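Local coordinates for 70 KDA protein (Xanthomonas sp., PDB 4B2N), which is a processive rubber oxygenase, a dihaem c cytochrome that cleaves latex polyisoprene with dioxygen, at residues A[259-271]-A[319-331]. Sequence-based numbering, arbitrary orientation.
Sequences PALFDMETLTLAP and VANIFRDANARRG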
ATOM      1  N   PRO A 259     -16.007  -8.950  -5.569  1.00 18.40           N
ATOM      2  CA  PRO A 259     -17.063  -9.613  -6.382  1.00 18.82           C
ATOM      3  C   PRO A 259     -18.263 -10.112  -5.609  1.00 18.73           C
ATOM      4  O   PRO A 259     -19.288 -10.417  -6.239  1.00 16.84           O
ATOM      5  CB  PRO A 259     -16.333 -10.779  -7.037  1.00 18.79           C
ATOM      6  CG  PRO A 259     -15.118 -11.019  -6.191  1.00 20.99           C
ATOM      7  CD  PRO A 259     -14.715  -9.657  -5.698  1.00 18.62           C
ATOM      8  N   ALA A 260     -18.147 -10.169  -4.277  1.00 17.77           N
ATOM      9  CA  ALA A 260     -19.289 -10.504  -3.424  1.00 17.48           C
ATOM     10  C   ALA A 260     -20.356  -9.439  -3.431  1.00 16.77           C
ATOM     11  O   ALA A 260     -21.497  -9.776  -3.358  1.00 16.44           O
ATOM     12  CB  ALA A 260     -18.849 -10.724  -1.974  1.00 18.55           C
ATOM     13  N   LEU A 261     -19.978  -8.154  -3.501  1.00 17.39           N
ATOM     14  CA  LEU A 261     -20.906  -7.058  -3.262  1.00 15.82           C
ATOM     15  C   LEU A 261     -21.277  -6.408  -4.581  1.00 16.91           C
ATOM     16  O   LEU A 261     -22.422  -5.999  -4.750  1.00 16.57           O
ATOM     17  CB  LEU A 261     -20.233  -6.003  -2.389  1.00 17.90           C
ATOM     18  CG  LEU A 261     -20.443  -6.024  -0.849  1.00 21.04           C
ATOM     19  CD1 LEU A 261     -20.571  -7.426  -0.281  1.00 18.19           C
ATOM     20  CD2 LEU A 261     -19.289  -5.253  -0.155  1.00 19.96           C
ATOM     21  N   PHE A 262     -20.327  -6.392  -5.538  1.00 17.19           N
ATOM     22  CA  PHE A 262     -20.446  -5.474  -6.701  1.00 16.47           C
ATOM     23  C   PHE A 262     -20.433  -6.254  -7.969  1.00 16.72           C
ATOM     24  O   PHE A 262     -19.667  -7.171  -8.103  1.00 17.09           O
ATOM     25  CB  PHE A 262     -19.279  -4.463  -6.781  1.00 18.07           C
ATOM     26  CG  PHE A 262     -19.205  -3.565  -5.556  1.00 19.09           C
ATOM     27  CD1 PHE A 262     -20.132  -2.582  -5.380  1.00 18.02           C
ATOM     28  CD2 PHE A 262     -18.247  -3.794  -4.566  1.00 17.04           C
ATOM     29  CE1 PHE A 262     -20.106  -1.774  -4.245  1.00 19.57           C
ATOM     30  CE2 PHE A 262     -18.222  -3.033  -3.384  1.00 19.64           C
ATOM     31  CZ  PHE A 262     -19.135  -1.989  -3.244  1.00 19.88           C
ATOM     32  N   ASP A 263     -21.274  -5.857  -8.886  1.00 15.57           N
ATOM     33  CA  ASP A 263     -21.268  -6.407 -10.223  1.00 15.91           C
ATOM     34  C   ASP A 263     -19.888  -6.070 -10.821  1.00 16.63           C
ATOM     35  O   ASP A 263     -19.403  -4.925 -10.774  1.00 16.61           O
ATOM     36  CB  ASP A 263     -22.424  -5.728 -10.992  1.00 16.37           C
ATOM     37  CG  ASP A 263     -22.536  -6.210 -12.434  1.00 16.91           C
ATOM     38  OD1 ASP A 263     -21.542  -6.086 -13.177  1.00 17.47           O
ATOM     39  OD2 ASP A 263     -23.619  -6.710 -12.865  1.00 16.92           O
ATOM     40  N   MET A 264     -19.211  -7.072 -11.327  1.00 16.72           N
ATOM     41  CA  MET A 264     -17.851  -6.899 -11.741  1.00 16.23           C
ATOM     42  C   MET A 264     -17.697  -6.276 -13.124  1.00 17.89           C
ATOM     43  O   MET A 264     -16.586  -6.053 -13.541  1.00 15.66           O
ATOM     44  CB  MET A 264     -17.217  -8.278 -11.757  1.00 16.03           C
ATOM     45  CG  MET A 264     -17.181  -8.812 -10.314  1.00 15.45           C
ATOM     46  SD  MET A 264     -15.852  -8.075  -9.325  1.00 17.88           S
ATOM     47  CE  MET A 264     -14.419  -8.850 -10.135  1.00 16.05           C
ATOM     48  N   GLU A 265     -18.830  -6.000 -13.796  1.00 17.16           N
ATOM     49  CA  GLU A 265     -18.821  -5.312 -15.073  1.00 18.75           C
ATOM     50  C   GLU A 265     -19.296  -3.870 -14.956  1.00 19.46           C
ATOM     51  O   GLU A 265     -18.868  -3.013 -15.737  1.00 19.91           O
ATOM     52  CB  GLU A 265     -19.700  -6.052 -16.058  1.00 19.78           C
ATOM     53  CG  GLU A 265     -19.170  -7.429 -16.476  1.00 19.74           C
ATOM     54  CD  GLU A 265     -20.177  -8.062 -17.405  1.00 24.84           C
ATOM     55  OE1 GLU A 265     -21.127  -8.754 -16.962  1.00 28.93           O
ATOM     56  OE2 GLU A 265     -20.070  -7.817 -18.606  1.00 25.29           O
ATOM     57  N   THR A 266     -20.187  -3.595 -13.993  1.00 17.63           N
ATOM     58  CA  THR A 266     -20.826  -2.292 -13.944  1.00 16.90           C
ATOM     59  C   THR A 266     -20.548  -1.529 -12.639  1.00 18.47           C
ATOM     60  O   THR A 266     -20.707  -0.335 -12.609  1.00 17.59           O
ATOM     61  CB  THR A 266     -22.354  -2.413 -14.077  1.00 18.06           C
ATOM     62  OG1 THR A 266     -22.896  -2.963 -12.861  1.00 17.13           O
ATOM     63  CG2 THR A 266     -22.698  -3.314 -15.294  1.00 18.63           C
ATOM     64  N   LEU A 267     -20.093  -2.233 -11.597  1.00 16.52           N
ATOM     65  CA  LEU A 267     -19.915  -1.682 -10.277  1.00 16.38           C
ATOM     66  C   LEU A 267     -21.235  -1.352  -9.567  1.00 17.18           C
ATOM     67  O   LEU A 267     -21.204  -0.686  -8.537  1.00 18.01           O
ATOM     68  CB  LEU A 267     -18.878  -0.490 -10.245  1.00 14.63           C
ATOM     69  CG  LEU A 267     -17.523  -0.742 -10.946  1.00 13.86           C
ATOM     70  CD1 LEU A 267     -16.623   0.535 -10.752  1.00 13.07           C
ATOM     71  CD2 LEU A 267     -16.900  -2.008 -10.415  1.00 13.94           C
ATOM     72  N   THR A 268     -22.363  -1.867 -10.067  1.00 17.67           N
ATOM     73  CA  THR A 268     -23.595  -1.872  -9.325  1.00 19.48           C
ATOM     74  C   THR A 268     -23.425  -2.668  -8.007  1.00 19.56           C
ATOM     75  O   THR A 268     -22.780  -3.724  -7.956  1.00 18.36           O
ATOM     76  CB  THR A 268     -24.718  -2.561 -10.135  1.00 19.26           C
ATOM     77  OG1 THR A 268     -24.840  -1.928 -11.415  1.00 19.21           O
ATOM     78  CG2 THR A 268     -26.013  -2.478  -9.411  1.00 17.61           C
ATOM     79  N   LEU A 269     -23.929  -2.100  -6.924  1.00 19.28           N
ATOM     80  CA  LEU A 269     -23.991  -2.828  -5.678  1.00 19.31           C
ATOM     81  C   LEU A 269     -25.112  -3.882  -5.846  1.00 19.04           C
ATOM     82  O   LEU A 269     -26.270  -3.561  -5.908  1.00 18.93           O
ATOM     83  CB  LEU A 269     -24.340  -1.894  -4.511  1.00 19.13           C
ATOM     84  CG  LEU A 269     -24.539  -2.512  -3.118  1.00 19.57           C
ATOM     85  CD1 LEU A 269     -23.291  -3.269  -2.683  1.00 18.24           C
ATOM     86  CD2 LEU A 269     -24.896  -1.458  -2.061  1.00 21.28           C
ATOM     87  N   ALA A 270     -24.731  -5.129  -5.955  1.00 17.06           N
ATOM     88  CA  ALA A 270     -25.679  -6.204  -6.227  1.00 17.69           C
ATOM     89  C   ALA A 270     -24.998  -7.478  -5.744  1.00 17.53           C
ATOM     90  O   ALA A 270     -24.318  -8.150  -6.502  1.00 17.66           O
ATOM     91  CB  ALA A 270     -25.975  -6.256  -7.740  1.00 17.97           C
ATOM     92  N   PRO A 271     -25.130  -7.794  -4.464  1.00 17.47           N
ATOM     93  CA  PRO A 271     -24.417  -8.903  -3.869  1.00 18.45           C
ATOM     94  C   PRO A 271     -24.804 -10.217  -4.466  1.00 18.56           C
ATOM     95  O   PRO A 271     -25.966 -10.338  -4.880  1.00 17.90           O
ATOM     96  CB  PRO A 271     -24.907  -8.831  -2.409  1.00 19.47           C
ATOM     97  CG  PRO A 271     -25.003  -7.379  -2.221  1.00 19.90           C
ATOM     98  CD  PRO A 271     -25.816  -7.018  -3.432  1.00 19.75           C
ATOM     99  N   VAL A 319     -14.454   2.945  -5.068  1.00 16.68           N
ATOM    100  CA  VAL A 319     -15.504   2.096  -5.664  1.00 16.18           C
ATOM    101  C   VAL A 319     -16.225   1.436  -4.513  1.00 18.15           C
ATOM    102  O   VAL A 319     -17.461   1.317  -4.534  1.00 17.87           O
ATOM    103  CB  VAL A 319     -14.887   0.976  -6.580  1.00 17.08           C
ATOM    104  CG1 VAL A 319     -15.960  -0.043  -6.962  1.00 15.44           C
ATOM    105  CG2 VAL A 319     -14.245   1.594  -7.805  1.00 15.87           C
ATOM    106  N   ALA A 320     -15.483   0.988  -3.493  1.00 16.46           N
ATOM    107  CA  ALA A 320     -16.166   0.175  -2.467  1.00 18.75           C
ATOM    108  C   ALA A 320     -16.999   0.998  -1.536  1.00 19.22           C
ATOM    109  O   ALA A 320     -17.632   0.466  -0.686  1.00 27.00           O
ATOM    110  CB  ALA A 320     -15.188  -0.691  -1.656  1.00 17.17           C
ATOM    111  N   ASN A 321     -17.139   2.273  -1.786  1.00 19.67           N
ATOM    112  CA  ASN A 321     -17.994   3.124  -0.969  1.00 19.97           C
ATOM    113  C   ASN A 321     -19.471   2.852  -1.257  1.00 21.36           C
ATOM    114  O   ASN A 321     -19.888   2.862  -2.389  1.00 18.77           O
ATOM    115  CB  ASN A 321     -17.651   4.579  -1.343  1.00 20.95           C
ATOM    116  CG  ASN A 321     -18.457   5.606  -0.574  1.00 21.54           C
ATOM    117  OD1 ASN A 321     -19.638   5.450  -0.323  1.00 24.17           O
ATOM    118  ND2 ASN A 321     -17.775   6.659  -0.152  1.00 22.06           N
ATOM    119  N   ILE A 322     -20.272   2.650  -0.210  1.00 22.75           N
ATOM    120  CA  ILE A 322     -21.596   2.095  -0.344  1.00 27.12           C
ATOM    121  C   ILE A 322     -22.583   3.148  -0.743  1.00 29.34           C
ATOM    122  O   ILE A 322     -23.730   2.849  -1.165  1.00 29.95           O
ATOM    123  CB  ILE A 322     -21.987   1.376   0.988  1.00 31.78           C
ATOM    124  CG1 ILE A 322     -22.368  -0.022   0.656  1.00 35.44           C
ATOM    125  CG2 ILE A 322     -22.892   2.199   1.916  1.00 32.49           C
ATOM    126  CD1 ILE A 322     -21.152  -0.769   0.146  1.00 31.62           C
ATOM    127  N   PHE A 323     -22.149   4.392  -0.622  1.00 25.03           N
ATOM    128  CA  PHE A 323     -23.058   5.484  -0.937  1.00 26.52           C
ATOM    129  C   PHE A 323     -23.064   5.875  -2.425  1.00 26.12           C
ATOM    130  O   PHE A 323     -23.939   6.605  -2.845  1.00 29.20           O
ATOM    131  CB  PHE A 323     -22.733   6.676  -0.035  1.00 27.55           C
ATOM    132  CG  PHE A 323     -22.933   6.404   1.444  1.00 28.26           C
ATOM    133  CD1 PHE A 323     -24.160   5.891   1.924  1.00 29.16           C
ATOM    134  CD2 PHE A 323     -21.914   6.711   2.365  1.00 29.05           C
ATOM    135  CE1 PHE A 323     -24.365   5.667   3.274  1.00 28.45           C
ATOM    136  CE2 PHE A 323     -22.127   6.510   3.757  1.00 29.59           C
ATOM    137  CZ  PHE A 323     -23.344   5.970   4.196  1.00 29.26           C
ATOM    138  N   ARG A 324     -22.095   5.413  -3.234  1.00 22.57           N
ATOM    139  CA  ARG A 324     -22.043   5.825  -4.656  1.00 21.07           C
ATOM    140  C   ARG A 324     -22.912   4.915  -5.466  1.00 22.43           C
ATOM    141  O   ARG A 324     -23.121   3.801  -5.036  1.00 22.94           O
ATOM    142  CB  ARG A 324     -20.633   5.644  -5.209  1.00 19.69           C
ATOM    143  CG  ARG A 324     -19.622   6.522  -4.520  1.00 19.91           C
ATOM    144  CD  ARG A 324     -18.463   6.861  -5.426  1.00 18.55           C
ATOM    145  NE  ARG A 324     -17.904   8.091  -4.865  1.00 16.44           N
ATOM    146  CZ  ARG A 324     -17.031   8.129  -3.891  1.00 17.49           C
ATOM    147  NH1 ARG A 324     -16.496   6.987  -3.363  1.00 16.17           N
ATOM    148  NH2 ARG A 324     -16.670   9.330  -3.448  1.00 16.92           N
ATOM    149  N   ASP A 325     -23.411   5.354  -6.635  1.00 21.06           N
ATOM    150  CA  ASP A 325     -24.036   4.424  -7.565  1.00 20.87           C
ATOM    151  C   ASP A 325     -22.990   3.926  -8.606  1.00 19.97           C
ATOM    152  O   ASP A 325     -21.833   4.349  -8.556  1.00 18.69           O
ATOM    153  CB  ASP A 325     -25.331   4.988  -8.189  1.00 24.36           C
ATOM    154  CG  ASP A 325     -25.061   6.107  -9.162  1.00 24.29           C
ATOM    155  OD1 ASP A 325     -23.897   6.563  -9.360  1.00 22.93           O
ATOM    156  OD2 ASP A 325     -26.042   6.538  -9.790  1.00 32.21           O
ATOM    157  N   ALA A 326     -23.358   2.989  -9.483  1.00 20.46           N
ATOM    158  CA  ALA A 326     -22.387   2.397 -10.429  1.00 20.99           C
ATOM    159  C   ALA A 326     -21.744   3.496 -11.269  1.00 18.66           C
ATOM    160  O   ALA A 326     -20.552   3.508 -11.453  1.00 19.06           O
ATOM    161  CB  ALA A 326     -23.070   1.362 -11.345  1.00 19.87           C
ATOM    162  N   ASN A 327     -22.543   4.445 -11.771  1.00 19.73           N
ATOM    163  CA  ASN A 327     -22.025   5.553 -12.590  1.00 21.30           C
ATOM    164  C   ASN A 327     -20.963   6.374 -11.848  1.00 19.58           C
ATOM    165  O   ASN A 327     -19.911   6.631 -12.409  1.00 17.28           O
ATOM    166  CB  ASN A 327     -23.186   6.418 -13.087  1.00 25.06           C
ATOM    167  CG  ASN A 327     -22.767   7.541 -14.034  1.00 32.14           C
ATOM    168  OD1 ASN A 327     -22.456   7.310 -15.204  1.00 35.91           O
ATOM    169  ND2 ASN A 327     -22.852   8.784 -13.553  1.00 33.55           N
ATOM    170  N   ALA A 328     -21.246   6.750 -10.608  1.00 18.72           N
ATOM    171  CA  ALA A 328     -20.321   7.514  -9.809  1.00 18.70           C
ATOM    172  C   ALA A 328     -19.075   6.668  -9.577  1.00 17.66           C
ATOM    173  O   ALA A 328     -17.964   7.218  -9.612  1.00 16.62           O
ATOM    174  CB  ALA A 328     -20.924   7.882  -8.434  1.00 18.96           C
ATOM    175  N   ARG A 329     -19.240   5.375  -9.272  1.00 16.60           N
ATOM    176  CA  ARG A 329     -18.016   4.569  -8.947  1.00 14.35           C
ATOM    177  C   ARG A 329     -17.128   4.542 -10.166  1.00 15.32           C
ATOM    178  O   ARG A 329     -15.988   4.937 -10.071  1.00 13.81           O
ATOM    179  CB  ARG A 329     -18.319   3.149  -8.513  1.00 14.15           C
ATOM    180  CG  ARG A 329     -19.103   2.988  -7.237  1.00 15.02           C
ATOM    181  CD  ARG A 329     -19.448   1.549  -6.947  1.00 15.56           C
ATOM    182  NE  ARG A 329     -19.975   1.550  -5.589  1.00 16.07           N
ATOM    183  CZ  ARG A 329     -21.255   1.283  -5.319  1.00 17.71           C
ATOM    184  NH1 ARG A 329     -22.107   0.984  -6.280  1.00 17.79           N
ATOM    185  NH2 ARG A 329     -21.701   1.375  -4.074  1.00 20.67           N
ATOM    186  N   ARG A 330     -17.642   4.091 -11.306  1.00 16.18           N
ATOM    187  CA  ARG A 330     -16.832   4.084 -12.561  1.00 16.31           C
ATOM    188  C   ARG A 330     -16.285   5.492 -12.879  1.00 16.80           C
ATOM    189  O   ARG A 330     -15.178   5.653 -13.391  1.00 15.52           O
ATOM    190  CB  ARG A 330     -17.682   3.618 -13.762  1.00 17.19           C
ATOM    191  CG  ARG A 330     -18.036   2.147 -13.683  1.00 18.10           C
ATOM    192  CD  ARG A 330     -18.577   1.618 -14.990  1.00 19.81           C
ATOM    193  NE  ARG A 330     -19.618   2.456 -15.585  1.00 19.88           N
ATOM    194  CZ  ARG A 330     -20.914   2.160 -15.597  1.00 20.84           C
ATOM    195  NH1 ARG A 330     -21.355   1.078 -14.989  1.00 18.84           N
ATOM    196  NH2 ARG A 330     -21.782   2.954 -16.258  1.00 22.41           N
ATOM    197  N   GLY A 331     -17.095   6.506 -12.582  1.00 16.23           N
ATOM    198  CA  GLY A 331     -16.765   7.914 -12.937  1.00 16.37           C
ATOM    199  C   GLY A 331     -15.723   8.585 -12.032  1.00 15.82           C
ATOM    200  O   GLY A 331     -15.311   9.694 -12.321  1.00 16.73           O
TER
HETATM  201  O   HOH W   1     -25.095   0.486  -6.873  1.00 20.17           O
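Two adjacent arginines of helix 326-331, Arg-329 and Arg-330, bind backbone carbonyls of the Asx-motif loop that follows helix 253-261. Extended from CG to NE, Arg-329 sends NH1 to Leu-267 O (2.9 Å), nearly in line with the carbonyl although the oxygen lies 31° out of the guanidinium plane. Its NE donates to Val-319 O (2.7 Å) and NH2 to Asn-321 O (2.9 Å), fixing the group's rotation and tying helix 326-331 to the end of helix 312-319 and to the type I turn 321-324. Over the centre of one guanidinium face sits Phe-262 CE1, 3.4 Å from CZ of Arg-329, with ring and guanidinium planes 57° apart. A water accepts from both Arg-329 NH1 and Leu-269 N. Arg-330 bends at chi3 (-48°), which brings NH1 to a lone pair of Thr-266 O at 2.8 Å. Leu-267 CD1 packs against Arg-330 CG (3.6 Å), Arg-329 CB and Val-319 CG1; separately, Phe-262 CZ reaches Ile-322 CD1 (4.1 Å). The Val-319 side chain lies about 9 Å from a haem c. Asp-263 OD1 accepts from Glu-265 N and Thr-266 N, holding the loop's shape, and OD2 pairs with Arg-473. This is an Asx motif, 263-266, whose last carbonyl and the next are taken by arginines of a helix N-capped by Asp-325.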